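Local coordinates for protein thiamine-monophosphate kinase (Aquifex aeolicus, PDB 1VQV) that probably catalyses the ATP-dependent phosphorylation of thiamine monophosphate to thiamine diphosphate, the active form of vitamin B1, and forms a homodimer, at residues E172-P176 and F177-L181; T267-K270 and E271-N274. All coordinates share one frame; numbering follows the deposited sequence.

Interactions 1 and 2 are two local contacts at the surface of the C-terminal half of the kinase, and each lies at a terminus of a regular element, one where a helix begins and one where a strand runs out. Interaction 1 comes first along the chain and opens helix 176-186 after the loop that follows helix 159-168; interaction 2 follows, where strand 263-268 of the mixed seven-stranded sheet gives way to the loop before strand 280-286. They share neither helix nor strand. Their centres lie 35 Å apart and their nearest atoms about 23 Å, so they do not touch. Both are away from the nucleotide, magnesium and substrate sites.

Interaction 1 (E172-P176 and F177-L181); sequences EEYEP and FELAL
The extended run of Tyr174 and Glu175 turns at Pro176 into helix 176-186, whose first rungs form where Leu179 N donates to Glu175 O at 2.8 Å and Ala180 N to Pro176 O at 2.9 Å. Glu175 is the N-cap, and its own backbone N is held by a side chain three residues on: Glu175 N gives its hydrogen to Glu178 OE1 at 2.8 Å, nearly straight at 163°. The carboxylate uses its anti lone pair here, the one turned away from its other oxygen. With CG anti to the carbonyl carbon (chi1 -64°) and the chain extended beyond it, Glu178 runs back alongside Glu175 to reach that N-H. This is one half of a capping box, the bond from the N-cap amide to the side chain at N3. The residue before the cap contributes apolar contact: Tyr174 CB meets Leu179 CD2 at 3.8 Å, the pairing of N' and N4 known as a hydrophobic staple. Tyr174 sends its hydroxyl farther off, to Leu166 O in helix 159-168. Glu178 is buried, and its second oxygen, OE2, is hydrogen-bonded to Tyr247 OH, which gives the carboxylate a hold at each oxygen and should help fix its rotation. Its methylene CG lies over the centre of one face of the Phe177 ring, 3.4 Å above the plane. Across the cap, Phe177 CD2 comes within 3.9 Å of Glu175 CB, while the ring also packs on Met242 and Tyr243 of helix 238-246.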
# COMPACT_ATOMS: atom_id res chain seq x y z
N GLU B 172 -2.31 35.01 -3.45
CA GLU B 172 -3.27 35.13 -2.36
C GLU B 172 -4.60 34.57 -2.89
O GLU B 172 -5.19 33.66 -2.32
CB GLU B 172 -3.44 36.59 -1.97
CG GLU B 172 -3.87 37.52 -3.12
CD GLU B 172 -2.72 38.09 -3.95
OE1 GLU B 172 -2.89 39.21 -4.47
OE2 GLU B 172 -1.67 37.44 -4.09
N GLU B 173 -5.03 35.14 -4.01
CA GLU B 173 -6.25 34.74 -4.67
C GLU B 173 -5.93 34.53 -6.15
O GLU B 173 -4.84 34.87 -6.60
CB GLU B 173 -7.32 35.82 -4.52
CG GLU B 173 -8.66 35.38 -5.03
CD GLU B 173 -9.17 34.16 -4.31
OE1 GLU B 173 -9.67 34.31 -3.17
OE2 GLU B 173 -9.05 33.04 -4.88
N TYR B 174 -6.86 33.95 -6.90
CA TYR B 174 -6.60 33.72 -8.32
C TYR B 174 -7.85 34.05 -9.13
O TYR B 174 -8.94 34.14 -8.58
CB TYR B 174 -6.20 32.25 -8.58
CG TYR B 174 -4.91 31.75 -7.90
CD1 TYR B 174 -4.93 31.25 -6.60
CD2 TYR B 174 -3.68 31.78 -8.57
CE1 TYR B 174 -3.76 30.79 -5.98
CE2 TYR B 174 -2.51 31.32 -7.95
CZ TYR B 174 -2.56 30.83 -6.65
OH TYR B 174 -1.41 30.41 -6.03
N GLU B 175 -7.68 34.25 -10.43
CA GLU B 175 -8.82 34.53 -11.29
C GLU B 175 -9.48 33.17 -11.42
O GLU B 175 -8.86 32.15 -11.12
CB GLU B 175 -8.39 35.04 -12.68
CG GLU B 175 -7.49 36.31 -12.68
CD GLU B 175 -8.18 37.57 -12.11
OE1 GLU B 175 -9.26 37.97 -12.64
OE2 GLU B 175 -7.63 38.16 -11.14
N PRO B 176 -10.73 33.17 -11.85
CA PRO B 176 -11.46 31.91 -12.02
C PRO B 176 -10.78 30.97 -13.02
O PRO B 176 -10.58 29.81 -12.74
CB PRO B 176 -12.84 32.37 -12.54
CG PRO B 176 -12.92 33.80 -12.15
CD PRO B 176 -11.56 34.37 -12.38
N PHE B 177 -10.42 31.53 -14.18
CA PHE B 177 -9.79 30.69 -15.17
C PHE B 177 -8.57 30.03 -14.55
O PHE B 177 -8.23 28.90 -14.91
CB PHE B 177 -9.44 31.49 -16.43
CG PHE B 177 -8.07 32.09 -16.44
CD1 PHE B 177 -6.96 31.31 -16.73
CD2 PHE B 177 -7.90 33.46 -16.24
CE1 PHE B 177 -5.69 31.88 -16.84
CE2 PHE B 177 -6.65 34.04 -16.35
CZ PHE B 177 -5.54 33.26 -16.65
N GLU B 178 -7.96 30.70 -13.59
CA GLU B 178 -6.79 30.15 -12.93
C GLU B 178 -7.21 29.13 -11.88
O GLU B 178 -6.52 28.13 -11.66
CB GLU B 178 -5.97 31.28 -12.31
CG GLU B 178 -5.41 32.21 -13.37
CD GLU B 178 -4.74 33.45 -12.82
OE1 GLU B 178 -5.36 34.17 -12.01
OE2 GLU B 178 -3.58 33.73 -13.21
N LEU B 179 -8.36 29.36 -11.26
CA LEU B 179 -8.86 28.43 -10.25
C LEU B 179 -9.20 27.07 -10.85
O LEU B 179 -8.80 26.03 -10.33
CB LEU B 179 -10.08 29.01 -9.52
CG LEU B 179 -9.80 30.10 -8.49
CD1 LEU B 179 -11.10 30.46 -7.79
CD2 LEU B 179 -8.76 29.63 -7.47
N ALA B 180 -9.95 27.08 -11.96
CA ALA B 180 -10.34 25.85 -12.63
C ALA B 180 -9.12 25.01 -12.96
O ALA B 180 -9.18 23.78 -12.99
CB ALA B 180 -11.11 26.17 -13.90
N LEU B 181 -8.00 25.69 -13.21
CA LEU B 181 -6.74 25.02 -13.54
C LEU B 181 -6.13 24.35 -12.32
O LEU B 181 -5.63 23.22 -12.39
CB LEU B 181 -5.74 26.03 -14.11
CG LEU B 181 -6.00 26.47 -15.55
CD1 LEU B 181 -5.00 27.54 -15.99
CD2 LEU B 181 -5.90 25.25 -16.44

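Interaction 2 (T267-K270 and E271-N274); sequences THPK and ERWN
Pro269 and Arg272 close the bend that follows strand 263-268, Arg272 N donating to Pro269 O at 3.1 Å while Lys270 and Glu271 take the two corner positions. With both corners in helical backbone conformation, this is a beta turn close to type III, and it leads the chain off the strand next to edge strand 204-208 of the seven-stranded sheet. The same carbonyl serves a side chain: His268 ND1 donates to Pro269 O at 2.9 Å, although the oxygen lies 23° out of the imidazole plane. The two donors approach from opposite faces of the carbonyl plane, so the oxygen is gripped from above and below. His268 reaches it because its CG lies between the backbone N and the carbonyl carbon (chi1 62°). At the far side of the imidazole, NE2 is hydrogen-bonded to His197 NE2 of helix 195-201, which ties the turn to a neighbouring helix and, with the ND1 bond, should help fix the ring's rotation. Arg272 then returns over this histidine: its CB makes a CH-pi contact with one face, 4.2 Å from the centroid of the His268 ring. Farther along, the arginine chain crosses the proline, with Arg272 CD 3.7 Å from Pro269 CG. Glu271 lies against the same pyrrolidine, its CG 3.7 Å from Pro269 CB. Glu271 OE1 forms a salt bridge with Arg272 NE at 3.4 Å, but lies well out of the guanidinium plane, so the attraction is charge alone. Lys270 O faces the indole at its edge, near the ring plane, with Trp273 CD1 as its nearest atom.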
# COMPACT_ATOMS: atom_id res chain seq x y z
N THR B 267 -6.72 3.54 -27.84
CA THR B 267 -6.77 3.39 -29.29
C THR B 267 -7.81 2.37 -29.71
O THR B 267 -8.04 1.36 -29.03
CB THR B 267 -5.44 2.92 -29.91
OG1 THR B 267 -5.27 1.53 -29.67
CG2 THR B 267 -4.29 3.68 -29.33
N HIS B 268 -8.43 2.66 -30.85
CA HIS B 268 -9.42 1.80 -31.48
C HIS B 268 -9.87 2.39 -32.82
O HIS B 268 -9.59 3.55 -33.12
CB HIS B 268 -10.61 1.54 -30.53
CG HIS B 268 -11.38 2.77 -30.14
ND1 HIS B 268 -11.87 3.67 -31.07
CD2 HIS B 268 -11.88 3.16 -28.94
CE1 HIS B 268 -12.64 4.55 -30.45
NE2 HIS B 268 -12.66 4.27 -29.17
N PRO B 269 -10.53 1.57 -33.66
CA PRO B 269 -10.99 2.09 -34.96
C PRO B 269 -11.87 3.35 -34.83
O PRO B 269 -12.67 3.47 -33.90
CB PRO B 269 -11.72 0.89 -35.59
CG PRO B 269 -12.08 0.03 -34.41
CD PRO B 269 -10.88 0.15 -33.51
N LYS B 270 -11.70 4.29 -35.76
CA LYS B 270 -12.44 5.55 -35.74
C LYS B 270 -13.95 5.40 -35.68
O LYS B 270 -14.65 6.23 -35.10
CB LYS B 270 -12.06 6.40 -36.95
CG LYS B 270 -12.87 7.65 -37.06
CD LYS B 270 -12.27 8.57 -38.11
CE LYS B 270 -12.96 9.94 -38.09
NZ LYS B 270 -12.13 10.93 -38.82
N GLU B 271 -14.44 4.34 -36.30
CA GLU B 271 -15.86 4.05 -36.34
C GLU B 271 -16.51 4.03 -34.94
O GLU B 271 -17.71 4.30 -34.78
CB GLU B 271 -16.08 2.70 -37.06
CG GLU B 271 -14.78 1.90 -37.40
CD GLU B 271 -14.99 0.36 -37.38
OE1 GLU B 271 -15.60 -0.14 -36.40
OE2 GLU B 271 -14.54 -0.36 -38.33
N ARG B 272 -15.73 3.76 -33.90
CA ARG B 272 -16.30 3.66 -32.56
C ARG B 272 -16.32 4.86 -31.59
O ARG B 272 -16.09 4.69 -30.39
CB ARG B 272 -15.68 2.46 -31.84
CG ARG B 272 -16.34 1.15 -32.17
CD ARG B 272 -15.53 0.28 -33.13
NE ARG B 272 -16.11 -1.07 -33.15
CZ ARG B 272 -15.41 -2.20 -33.08
NH1 ARG B 272 -14.08 -2.17 -32.99
NH2 ARG B 272 -16.05 -3.38 -33.05
N TRP B 273 -16.61 6.07 -32.08
CA TRP B 273 -16.67 7.20 -31.16
C TRP B 273 -18.03 7.25 -30.47
O TRP B 273 -19.06 6.97 -31.08
CB TRP B 273 -16.38 8.55 -31.86
CG TRP B 273 -17.16 8.86 -33.13
CD1 TRP B 273 -16.78 8.58 -34.41
CD2 TRP B 273 -18.42 9.55 -33.23
NE1 TRP B 273 -17.72 9.05 -35.30
CE2 TRP B 273 -18.73 9.64 -34.61
CE3 TRP B 273 -19.30 10.09 -32.28
CZ2 TRP B 273 -19.91 10.27 -35.07
CZ3 TRP B 273 -20.47 10.71 -32.74
CH2 TRP B 273 -20.76 10.78 -34.13
N ASN B 274 -18.02 7.59 -29.18
CA ASN B 274 -19.23 7.66 -28.38
C ASN B 274 -19.97 8.99 -28.57
O ASN B 274 -19.34 10.04 -28.68
CB ASN B 274 -18.89 7.44 -26.90
CG ASN B 274 -20.10 7.13 -26.06
OD1 ASN B 274 -20.75 8.02 -25.51
ND2 ASN B 274 -20.43 5.85 -25.97